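Long-range contacts in oxidoreductase, NAD-binding/iron-sulfur cluster-binding protein (Nitratireductor pacificus pht-3B, PDB 6ZXU), which is a reductive dehalogenase that carries cobalamin and two [4Fe-4S] clusters and probably removes halogen from organohalide substrates: residues Ala143-Val148 with Phe232-Val237; Ala119-Ile124 with Ala213-Val218; Ala323-Glu328 with Asp693-Val698; Ala312-Phe317 with Leu684-Gly689. All blocks are in the same frame, centred on the assembly; numbering follows the deposited sequence.

Contact 1 of 4, residues Ala143-Val148 with Phe232-Val237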
loop_
_atom_site.group_PDB
_atom_site.type_symbol
_atom_site.label_atom_id
_atom_site.label_comp_id
_atom_site.label_asym_id
_atom_site.label_seq_id
_atom_site.Cartn_x
_atom_site.Cartn_y
_atom_site.Cartn_z
ATOM N N ALA A 143 22.060 7.986 -14.631
ATOM C CA ALA A 143 21.665 7.851 -13.291
ATOM C C ALA A 143 20.223 8.423 -13.119
ATOM O O ALA A 143 19.925 9.554 -13.519
ATOM C CB ALA A 143 22.607 8.537 -12.376
ATOM N N LEU A 144 19.336 7.583 -12.574
ATOM C CA LEU A 144 18.086 8.035 -11.921
ATOM C C LEU A 144 18.367 8.364 -10.489
ATOM O O LEU A 144 18.780 7.510 -9.747
ATOM C CB LEU A 144 17.041 6.968 -12.007
ATOM C CG LEU A 144 15.698 7.354 -11.400
ATOM C CD1 LEU A 144 14.853 8.064 -12.383
ATOM C CD2 LEU A 144 15.011 6.062 -11.038
ATOM N N VAL A 145 18.143 9.645 -10.102
ATOM C CA VAL A 145 18.456 10.106 -8.785
ATOM C C VAL A 145 17.126 10.483 -8.132
ATOM O O VAL A 145 16.267 11.083 -8.782
ATOM C CB VAL A 145 19.369 11.338 -8.802
ATOM C CG1 VAL A 145 19.876 11.666 -7.430
ATOM C CG2 VAL A 145 20.559 11.096 -9.746
ATOM N N PHE A 146 16.946 10.083 -6.891
ATOM C CA PHE A 146 15.726 10.409 -6.156
ATOM C C PHE A 146 16.012 10.719 -4.732
ATOM O O PHE A 146 16.992 10.251 -4.164
ATOM C CB PHE A 146 14.685 9.347 -6.295
ATOM C CG PHE A 146 15.108 8.041 -5.719
ATOM C CD1 PHE A 146 14.957 7.824 -4.335
ATOM C CD2 PHE A 146 15.583 7.034 -6.514
ATOM C CE1 PHE A 146 15.298 6.603 -3.801
ATOM C CE2 PHE A 146 15.999 5.813 -5.954
ATOM C CZ PHE A 146 15.879 5.607 -4.584
ATOM N N ALA A 147 15.170 11.566 -4.138
ATOM C CA ALA A 147 15.280 11.972 -2.734
ATOM C C ALA A 147 14.010 11.464 -2.039
ATOM O O ALA A 147 12.908 11.425 -2.607
ATOM C CB ALA A 147 15.393 13.453 -2.554
ATOM N N VAL A 148 14.182 11.062 -0.821
ATOM C CA VAL A 148 13.041 10.829 0.068
ATOM C C VAL A 148 13.150 11.820 1.205
ATOM O O VAL A 148 14.159 11.866 1.914
ATOM C CB VAL A 148 13.027 9.339 0.570
ATOM C CG1 VAL A 148 11.983 9.112 1.692
ATOM C CG2 VAL A 148 12.781 8.422 -0.575
ATOM N N PHE A 232 16.379 15.214 3.851
ATOM C CA PHE A 232 16.130 14.164 2.918
ATOM C C PHE A 232 17.407 13.267 2.830
ATOM O O PHE A 232 18.468 13.649 3.306
ATOM C CB PHE A 232 15.782 14.714 1.527
ATOM C CG PHE A 232 16.896 15.500 0.908
ATOM C CD1 PHE A 232 17.039 16.838 1.188
ATOM C CD2 PHE A 232 17.835 14.887 0.119
ATOM C CE1 PHE A 232 18.091 17.569 0.644
ATOM C CE2 PHE A 232 18.884 15.627 -0.455
ATOM C CZ PHE A 232 19.004 16.945 -0.193
ATOM N N ARG A 233 17.242 12.101 2.203
ATOM C CA ARG A 233 18.307 11.227 1.824
ATOM C C ARG A 233 18.126 10.815 0.403
ATOM O O ARG A 233 17.027 10.967 -0.151
ATOM C CB ARG A 233 18.422 9.998 2.758
ATOM C CG ARG A 233 18.508 10.361 4.208
ATOM C CD ARG A 233 19.843 11.002 4.635
ATOM N NE ARG A 233 20.891 9.993 4.613
ATOM C CZ ARG A 233 22.137 10.162 5.045
ATOM N NH1 ARG A 233 22.557 11.280 5.579
ATOM N NH2 ARG A 233 22.948 9.124 4.995
ATOM N N LEU A 234 19.225 10.310 -0.211
ATOM C CA LEU A 234 19.282 9.987 -1.646
ATOM C C LEU A 234 19.430 8.525 -1.983
ATOM O O LEU A 234 20.045 7.782 -1.246
ATOM C CB LEU A 234 20.473 10.680 -2.295
ATOM C CG LEU A 234 20.474 12.197 -2.192
ATOM C CD1 LEU A 234 21.889 12.725 -2.517
ATOM C CD2 LEU A 234 19.440 12.766 -3.158
ATOM N N GLY A 235 18.818 8.125 -3.097
ATOM C CA GLY A 235 19.072 6.863 -3.730
ATOM C C GLY A 235 19.351 7.154 -5.209
ATOM O O GLY A 235 18.908 8.156 -5.750
ATOM N N VAL A 236 20.085 6.256 -5.852
ATOM C CA VAL A 236 20.480 6.348 -7.276
ATOM C C VAL A 236 20.368 4.973 -7.902
ATOM O O VAL A 236 20.651 3.943 -7.283
ATOM C CB VAL A 236 21.913 6.872 -7.434
ATOM C CG1 VAL A 236 22.326 6.794 -8.884
ATOM C CG2 VAL A 236 22.035 8.287 -6.882
ATOM N N VAL A 237 19.876 4.945 -9.113
ATOM C CA VAL A 237 20.016 3.773 -9.951
ATOM C C VAL A 237 20.887 4.176 -11.168
ATOM O O VAL A 237 20.519 5.065 -11.949
ATOM C CB VAL A 237 18.661 3.263 -10.438
ATOM C CG1 VAL A 237 18.837 2.091 -11.367
ATOM C CG2 VAL A 237 17.770 2.868 -9.234
#
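F146 lays one face of its ring over the backbone of G235, the residue paired with it on the neighbouring antiparallel strand. CA of G235 stands 3.9 Å from the centroid of the F146 ring, a CH-pi contact over the face. CG of F146 lies between its own N and carbonyl carbon (chi1 63°), and with chi2 83° the ring comes over G235. G235 has no side chain; a CB there would collide with CZ of F146. An alanine at F146 would probably leave the CA of G235 without its aromatic cover and open a gap on that face of the sheet.

Beneath the ring two bonds join the backbones, F146 N to G235 O and G235 N to F146 O, each 3.0 Å. L144 with V237 and V148 with R233 form further hydrogen-bonded pairs, of which V148 N to R233 O is 2.9 Å and runs nearly along the C=O axis. In the non-hydrogen-bonded pairs side chains meet instead: CG1 of V145 is 4.0 Å from CG2 of V236, while CD2 of L234 sits 4.1 Å from CB of A147.

These are the central strands of a four-stranded sheet, flanked by 121-126 and 194-198. Helix 168-190 covers the face of L144 and F146, helix 206-212 that of V145, L234 and V236. R233 leads its guanidinium away from strand 143-148, with salt bridges to D173 and E63 and a hydrogen bond to P62 O. Six buried N-H groups thus find acceptors across this junction, while alternate residues bond to the flanking strands or, as with L234 N, to Q61.

Contact 2 of 4, residues Ala119-Ile124 with Ala213-Val218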
loop_
_atom_site.group_PDB
_atom_site.type_symbol
_atom_site.label_atom_id
_atom_site.label_comp_id
_atom_site.label_asym_id
_atom_site.label_seq_id
_atom_site.Cartn_x
_atom_site.Cartn_y
_atom_site.Cartn_z
ATOM N N ALA A 119 9.018 8.083 -3.837
ATOM C CA ALA A 119 10.062 9.083 -3.884
ATOM C C ALA A 119 9.425 10.454 -3.743
ATOM O O ALA A 119 8.337 10.685 -4.202
ATOM C CB ALA A 119 10.841 9.015 -5.216
ATOM N N SER A 120 10.129 11.369 -3.104
ATOM C CA SER A 120 9.684 12.751 -2.941
ATOM C C SER A 120 9.984 13.612 -4.164
ATOM O O SER A 120 9.210 14.503 -4.516
ATOM C CB SER A 120 10.332 13.404 -1.662
ATOM O OG SER A 120 9.954 12.691 -0.459
ATOM N N MET A 121 11.109 13.341 -4.803
ATOM C CA MET A 121 11.623 14.194 -5.910
ATOM C C MET A 121 12.563 13.314 -6.705
ATOM O O MET A 121 13.289 12.526 -6.109
ATOM C CB MET A 121 12.360 15.369 -5.296
ATOM C CG MET A 121 12.965 16.369 -6.266
ATOM S SD MET A 121 13.713 17.806 -5.433
ATOM C CE MET A 121 12.437 18.109 -4.249
ATOM N N VAL A 122 12.438 13.358 -8.002
ATOM C CA VAL A 122 13.210 12.496 -8.900
ATOM C C VAL A 122 13.841 13.344 -10.042
ATOM O O VAL A 122 13.227 14.264 -10.520
ATOM C CB VAL A 122 12.313 11.399 -9.575
ATOM C CG1 VAL A 122 13.156 10.428 -10.357
ATOM C CG2 VAL A 122 11.448 10.654 -8.539
ATOM N N GLY A 123 15.066 12.987 -10.449
ATOM C CA GLY A 123 15.682 13.564 -11.610
ATOM C C GLY A 123 16.626 12.575 -12.258
ATOM O O GLY A 123 16.926 11.520 -11.717
ATOM N N ILE A 124 17.067 12.906 -13.445
ATOM C CA ILE A 124 17.971 12.025 -14.210
ATOM C C ILE A 124 19.173 12.830 -14.712
ATOM O O ILE A 124 19.037 14.004 -15.116
ATOM C CB ILE A 124 17.229 11.434 -15.423
ATOM C CG1 ILE A 124 16.250 10.387 -14.941
ATOM C CG2 ILE A 124 18.209 10.766 -16.408
ATOM C CD1 ILE A 124 15.190 10.044 -15.920
ATOM N N ALA A 213 21.608 16.268 -11.334
ATOM C CA ALA A 213 20.243 15.862 -11.803
ATOM C C ALA A 213 19.156 16.866 -11.412
ATOM O O ALA A 213 18.029 16.691 -11.798
ATOM C CB ALA A 213 19.869 14.475 -11.182
ATOM N N GLY A 214 19.522 17.913 -10.679
ATOM C CA GLY A 214 18.595 19.017 -10.486
ATOM C C GLY A 214 17.716 18.910 -9.249
ATOM O O GLY A 214 16.718 19.594 -9.161
ATOM N N LEU A 215 18.112 18.101 -8.250
ATOM C CA LEU A 215 17.291 17.939 -7.036
ATOM C C LEU A 215 17.725 18.863 -5.943
ATOM O O LEU A 215 16.945 19.185 -5.073
ATOM C CB LEU A 215 17.373 16.463 -6.516
ATOM C CG LEU A 215 17.074 15.307 -7.437
ATOM C CD1 LEU A 215 16.857 14.047 -6.624
ATOM C CD2 LEU A 215 15.855 15.630 -8.252
ATOM N N ALA A 216 18.997 19.278 -5.944
ATOM C CA ALA A 216 19.506 20.071 -4.854
ATOM C C ALA A 216 20.593 21.067 -5.267
ATOM O O ALA A 216 21.103 21.005 -6.365
ATOM C CB ALA A 216 19.983 19.165 -3.735
ATOM N N ARG A 217 20.908 21.955 -4.340
ATOM C CA ARG A 217 22.026 22.846 -4.400
ATOM C C ARG A 217 22.762 22.729 -3.105
ATOM O O ARG A 217 22.260 22.123 -2.180
ATOM C CB ARG A 217 21.565 24.289 -4.508
ATOM C CG ARG A 217 20.520 24.512 -5.573
ATOM C CD ARG A 217 20.341 26.010 -5.843
ATOM N NE ARG A 217 19.606 26.709 -4.823
ATOM C CZ ARG A 217 19.225 27.992 -4.925
ATOM N NH1 ARG A 217 19.535 28.753 -5.984
ATOM N NH2 ARG A 217 18.528 28.534 -3.933
ATOM N N VAL A 218 23.963 23.305 -3.049
ATOM C CA VAL A 218 24.881 23.189 -1.891
ATOM C C VAL A 218 24.846 24.445 -1.084
ATOM O O VAL A 218 25.008 25.505 -1.614
ATOM C CB VAL A 218 26.312 22.858 -2.351
ATOM C CG1 VAL A 218 27.178 22.589 -1.178
ATOM C CG2 VAL A 218 26.320 21.671 -3.315
#
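M121 and L215 run past one another in opposite senses, CG of M121 lying against CD2 of L215. CG of M121 is anti to its backbone N (chi1 -180°) and approaches CD2 of L215 at 3.6 Å. SD of M121 lies 3.5 Å from L215 O, and the chain bends beyond it at chi3 (-44°), which sets only CE. That carbonyl oxygen is buried here and has no hydrogen-bonding partner in the model, so the sulfur is a neighbour to it without satisfying it.

From the other direction L215 pushes its branched end against the strand backbone: CD2 is 3.5 Å from G123 N and equally close to the carbonyl carbon of V122, and CD1 lies 3.9 Å from M121 O. The strand is the outermost one, 121-126, of the four-stranded antiparallel sheet, and it starts with a classic beta bulge in which S120 and M121 both face A147 of the adjacent strand. L215 itself follows the end of helix 206-212, which closes in a Schellman motif at G214 (phi 92°).

Just before that glycine, A213 turns its methyl toward the strand, with CB 3.9 Å from both the carbonyl carbon of G123 and I124 N. The absence of a side chain on G123 matters, since a CB there would run into A213 O and press on L215 CD2. V145 also touches A213 and L215, while L45 and L228 pack on M121; the I124 N-H is taken by D246.

Contact 3 of 4, residues Ala323-Glu328 with Asp693-Val698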
loop_
_atom_site.group_PDB
_atom_site.type_symbol
_atom_site.label_atom_id
_atom_site.label_comp_id
_atom_site.label_asym_id
_atom_site.label_seq_id
_atom_site.Cartn_x
_atom_site.Cartn_y
_atom_site.Cartn_z
ATOM N N ALA A 323 -3.255 -25.783 -4.181
ATOM C CA ALA A 323 -3.398 -27.201 -3.884
ATOM C C ALA A 323 -4.082 -27.980 -5.015
ATOM O O ALA A 323 -4.011 -29.187 -5.017
ATOM C CB ALA A 323 -4.185 -27.421 -2.621
ATOM N N GLY A 324 -4.774 -27.291 -5.924
ATOM C CA GLY A 324 -5.517 -27.913 -7.008
ATOM C C GLY A 324 -7.003 -27.920 -6.836
ATOM O O GLY A 324 -7.700 -28.402 -7.732
ATOM N N ASP A 325 -7.537 -27.394 -5.725
ATOM C CA ASP A 325 -8.998 -27.399 -5.474
ATOM C C ASP A 325 -9.820 -26.708 -6.527
ATOM O O ASP A 325 -10.990 -26.964 -6.661
ATOM C CB ASP A 325 -9.313 -26.705 -4.137
ATOM C CG ASP A 325 -8.631 -27.317 -2.914
ATOM O OD1 ASP A 325 -7.890 -28.330 -3.027
ATOM O OD2 ASP A 325 -8.865 -26.777 -1.762
ATOM N N LEU A 326 -9.208 -25.780 -7.289
ATOM C CA LEU A 326 -9.966 -25.004 -8.287
ATOM C C LEU A 326 -9.646 -25.414 -9.762
ATOM O O LEU A 326 -9.919 -24.658 -10.701
ATOM C CB LEU A 326 -9.665 -23.523 -8.109
ATOM C CG LEU A 326 -10.351 -22.723 -7.013
ATOM C CD1 LEU A 326 -10.243 -23.304 -5.687
ATOM C CD2 LEU A 326 -9.756 -21.297 -6.861
ATOM N N GLY A 327 -9.021 -26.550 -9.956
ATOM C CA GLY A 327 -8.689 -27.008 -11.305
ATOM C C GLY A 327 -7.236 -26.777 -11.643
ATOM O O GLY A 327 -6.464 -26.127 -10.894
ATOM N N GLU A 328 -6.843 -27.290 -12.807
ATOM C CA GLU A 328 -5.420 -27.289 -13.216
ATOM C C GLU A 328 -4.968 -25.926 -13.564
ATOM O O GLU A 328 -3.847 -25.541 -13.198
ATOM C CB GLU A 328 -5.156 -28.260 -14.440
ATOM N N ASP A 693 -0.686 -30.630 0.700
ATOM C CA ASP A 693 -0.544 -31.970 0.085
ATOM C C ASP A 693 -1.843 -32.637 -0.225
ATOM O O ASP A 693 -1.863 -33.565 -1.002
ATOM C CB ASP A 693 0.274 -32.899 0.968
ATOM N N ALA A 694 -2.953 -32.233 0.406
ATOM C CA ALA A 694 -4.245 -32.819 0.074
ATOM C C ALA A 694 -4.972 -31.931 -0.921
ATOM O O ALA A 694 -4.739 -30.730 -0.978
ATOM C CB ALA A 694 -5.096 -32.919 1.315
ATOM N N VAL A 695 -5.930 -32.515 -1.649
ATOM C CA VAL A 695 -6.766 -31.819 -2.582
ATOM C C VAL A 695 -8.224 -31.966 -2.182
ATOM O O VAL A 695 -8.663 -33.054 -1.829
ATOM C CB VAL A 695 -6.592 -32.379 -4.008
ATOM C CG1 VAL A 695 -7.403 -31.530 -4.972
ATOM C CG2 VAL A 695 -5.144 -32.255 -4.441
ATOM N N LEU A 696 -8.959 -30.857 -2.212
ATOM C CA LEU A 696 -10.370 -30.832 -1.913
ATOM C C LEU A 696 -11.070 -30.000 -2.993
ATOM O O LEU A 696 -11.218 -28.785 -2.849
ATOM C CB LEU A 696 -10.632 -30.264 -0.489
ATOM C CG LEU A 696 -12.141 -30.264 -0.091
ATOM C CD1 LEU A 696 -12.729 -31.663 0.016
ATOM C CD2 LEU A 696 -12.402 -29.494 1.193
ATOM N N PRO A 697 -11.594 -30.668 -4.014
ATOM C CA PRO A 697 -12.272 -29.929 -5.100
ATOM C C PRO A 697 -13.365 -29.030 -4.554
ATOM O O PRO A 697 -14.131 -29.451 -3.670
ATOM C CB PRO A 697 -12.826 -31.014 -5.981
ATOM C CG PRO A 697 -11.872 -32.189 -5.738
ATOM C CD PRO A 697 -11.555 -32.145 -4.275
ATOM N N VAL A 698 -13.404 -27.782 -5.033
ATOM C CA VAL A 698 -14.351 -26.843 -4.455
ATOM C C VAL A 698 -15.791 -27.345 -4.736
ATOM O O VAL A 698 -16.136 -27.689 -5.862
ATOM C CB VAL A 698 -14.121 -25.431 -4.999
ATOM C CG1 VAL A 698 -15.235 -24.511 -4.556
ATOM C CG2 VAL A 698 -12.877 -24.851 -4.393
#
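D325 holds CG beside its own backbone N and anti to the carbonyl carbon (chi1 -58°), which puts CG 3.0 Å from L696 O; chi2 near zero (-1°) then turns the carboxylate so that OD1 meets L696 N. The residue belongs to a type I beta turn from G324 to G327, set directly after a Schellman motif that ends helix 317-323 at G324; G327 is the N-cap of the next helix. L696 N donates to OD1 of D325 at 2.9 Å in a nearly straight bond (172°), arriving from above the carboxylate plane. OD2 has salt bridges to R320 and R314, so the acid ties the turn to two arginines as well as to the 693-698 loop. The charges would probably favour its ionised form. L696 O takes a hydrogen bond from R320.

Two residues on from L696, V698 N donates to D325 O at 3.0 Å. Both bonds thus reach a single residue of the turn, and the touching segments run in roughly the same direction. The side chains of L326 and V698 cross obliquely, with CD1 of L326 3.3 Å from CG2 of V698, tighter than usual for two carbons and of doubtful exactness. V698 also rests on F317, a residue of the cobalamin site. Just before the turn, CB of A323 lies 3.7 Å from A694 O and CG2 of V695 3.3 Å from A323 O.

Contact 4 of 4, residues Ala312-Phe317 with Leu684-Gly689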
loop_
_atom_site.group_PDB
_atom_site.type_symbol
_atom_site.label_atom_id
_atom_site.label_comp_id
_atom_site.label_asym_id
_atom_site.label_seq_id
_atom_site.Cartn_x
_atom_site.Cartn_y
_atom_site.Cartn_z
ATOM N N ALA A 312 -9.021 -23.064 8.757
ATOM C CA ALA A 312 -7.680 -23.470 8.392
ATOM C C ALA A 312 -7.050 -22.414 7.397
ATOM O O ALA A 312 -7.755 -21.903 6.529
ATOM C CB ALA A 312 -7.708 -24.858 7.731
ATOM N N LYS A 313 -5.768 -22.099 7.529
ATOM C CA LYS A 313 -5.063 -21.337 6.474
ATOM C C LYS A 313 -5.209 -22.006 5.098
ATOM O O LYS A 313 -5.229 -21.360 4.095
ATOM C CB LYS A 313 -3.564 -21.187 6.747
ATOM C CG LYS A 313 -3.217 -19.943 7.437
ATOM C CD LYS A 313 -1.753 -19.633 7.521
ATOM C CE LYS A 313 -1.297 -19.042 6.210
ATOM N NZ LYS A 313 0.100 -18.528 6.482
ATOM N N ARG A 314 -5.310 -23.311 5.100
ATOM C CA ARG A 314 -5.515 -24.084 3.912
ATOM C C ARG A 314 -6.836 -23.755 3.199
ATOM O O ARG A 314 -7.017 -24.101 2.004
ATOM C CB ARG A 314 -5.419 -25.583 4.265
ATOM C CG ARG A 314 -5.718 -26.588 3.136
ATOM C CD ARG A 314 -4.744 -26.528 1.938
ATOM N NE ARG A 314 -5.111 -27.579 1.016
ATOM C CZ ARG A 314 -6.148 -27.529 0.185
ATOM N NH1 ARG A 314 -6.830 -26.431 0.084
ATOM N NH2 ARG A 314 -6.468 -28.525 -0.599
ATOM N N GLY A 315 -7.754 -23.052 3.868
ATOM C CA GLY A 315 -8.991 -22.599 3.259
ATOM C C GLY A 315 -8.981 -21.244 2.573
ATOM O O GLY A 315 -9.962 -20.916 1.894
ATOM N N ASP A 316 -7.937 -20.446 2.782
ATOM C CA ASP A 316 -7.640 -19.240 1.991
ATOM C C ASP A 316 -7.736 -19.716 0.517
ATOM O O ASP A 316 -7.094 -20.680 0.162
ATOM C CB ASP A 316 -6.250 -18.780 2.434
ATOM C CG ASP A 316 -5.466 -17.872 1.403
ATOM O OD1 ASP A 316 -5.678 -17.976 0.190
ATOM O OD2 ASP A 316 -4.539 -17.093 1.886
ATOM N N PHE A 317 -8.503 -19.052 -0.333
ATOM C CA PHE A 317 -8.685 -19.530 -1.673
ATOM C C PHE A 317 -7.461 -19.426 -2.593
ATOM O O PHE A 317 -7.433 -20.177 -3.554
ATOM C CB PHE A 317 -9.908 -18.969 -2.385
ATOM C CG PHE A 317 -11.130 -19.824 -2.231
ATOM C CD1 PHE A 317 -11.679 -20.007 -1.017
ATOM C CD2 PHE A 317 -11.786 -20.356 -3.348
ATOM C CE1 PHE A 317 -12.819 -20.800 -0.845
ATOM C CE2 PHE A 317 -12.894 -21.151 -3.208
ATOM C CZ PHE A 317 -13.439 -21.367 -1.928
ATOM N N LEU A 684 -17.644 -25.915 4.318
ATOM C CA LEU A 684 -17.291 -26.193 2.933
ATOM C C LEU A 684 -15.848 -25.878 2.652
ATOM O O LEU A 684 -15.463 -25.754 1.480
ATOM C CB LEU A 684 -18.224 -25.426 1.994
ATOM C CG LEU A 684 -19.714 -25.828 2.117
ATOM C CD1 LEU A 684 -20.571 -24.972 1.186
ATOM C CD2 LEU A 684 -19.843 -27.288 1.701
ATOM N N GLN A 685 -15.046 -25.757 3.701
ATOM C CA GLN A 685 -13.650 -25.493 3.622
ATOM C C GLN A 685 -12.876 -26.792 3.966
ATOM O O GLN A 685 -13.428 -27.634 4.630
ATOM C CB GLN A 685 -13.284 -24.382 4.595
ATOM C CG GLN A 685 -13.808 -23.016 4.153
ATOM C CD GLN A 685 -12.969 -22.398 3.033
ATOM O OE1 GLN A 685 -12.658 -23.045 2.070
ATOM N NE2 GLN A 685 -12.646 -21.093 3.161
ATOM N N PRO A 686 -11.593 -26.883 3.591
ATOM C CA PRO A 686 -10.713 -27.942 4.152
ATOM C C PRO A 686 -10.674 -27.768 5.660
ATOM O O PRO A 686 -10.541 -26.639 6.162
ATOM C CB PRO A 686 -9.340 -27.622 3.583
ATOM C CG PRO A 686 -9.589 -26.662 2.456
ATOM C CD PRO A 686 -10.835 -25.946 2.723
ATOM N N PRO A 687 -10.889 -28.858 6.379
ATOM C CA PRO A 687 -10.968 -28.736 7.860
ATOM C C PRO A 687 -9.633 -28.347 8.446
ATOM O O PRO A 687 -8.605 -28.531 7.806
ATOM C CB PRO A 687 -11.420 -30.160 8.293
ATOM C CG PRO A 687 -11.212 -31.043 7.081
ATOM C CD PRO A 687 -11.326 -30.180 5.876
ATOM N N PRO A 688 -9.618 -27.841 9.694
ATOM C CA PRO A 688 -8.351 -27.577 10.385
ATOM C C PRO A 688 -7.456 -28.817 10.395
ATOM O O PRO A 688 -7.939 -29.931 10.545
ATOM C CB PRO A 688 -8.776 -27.224 11.795
ATOM C CG PRO A 688 -10.129 -26.628 11.643
ATOM C CD PRO A 688 -10.769 -27.377 10.512
ATOM N N GLY A 689 -6.169 -28.578 10.163
ATOM C CA GLY A 689 -5.162 -29.614 9.994
ATOM C C GLY A 689 -4.881 -30.053 8.561
ATOM O O GLY A 689 -3.908 -30.804 8.328
HETATM O O HOH W 1 -11.281 -24.534 7.680
#
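P686 O is held by a water at 2.7 Å, and the same water accepts a bond from A312 N at 2.9 Å, so that a single molecule bridges the two segments. Close by, the methyl of A312 packs on the proline run, with CB 3.7 Å from P686 O. A direct bond lies further along: Q685 NE2 reaches G315 O at 3.0 Å, but the bond is weak, being bent to 128° at the hydrogen. The glutamine chain folds at chi2 (-77°), which sets CD back against the 3-10 turn at G315; G315 has no CB, and one would be tight against Q685 CD. OE1 of the amide stands 3.7 Å from CE1 of F317, ring and amide planes 42° apart. An alanine in place of Q685 would probably leave G315 O without its amide partner and open a gap beside the F317 ring.

P686 and R314 cross at about a right angle, the proline CB lying over one face of the guanidinium and its CG 3.6 Å from NH1. The arginine's polar end is fixed from beyond these segments, NH2 by A694 O, NE by T691 O and NH1 by the salt bridge to D325. R314 O is buried in the contact and has no partner in the model.

F317 belongs to the cobalamin pocket: its backbone N bonds to the cofactor, and its ring meets that of Y680. The short 3-10 turn 313-315 leads into helix 317-323, for which D316 is the N-cap through OD1 to K319 N. Helix 572-581 packs against F317 through V572, E573 and T576.

Overall arrangement
The four contacts form two pairs on opposite sides of the chain's centre. Contacts 1 and 2, with centres 7 Å apart, share a sheet through strands 142-149 and 121-126, away from the annotated sites. Contacts 3 and 4, with centres 11 Å apart, are joined by R314, which forms a salt bridge to D325 and a probable hydrogen bond to A694 O. In each pair the segments alternate along the chain. Contacts 1 and 3 have centres 46 Å from each other. In contact 4 the side chain of F317 is about 3 Å from cobalamin. Contact 3 is a layer behind, the side chain of L326 being about 8 Å from a bound cobalamin and about 12 Å from an iron-sulfur cluster.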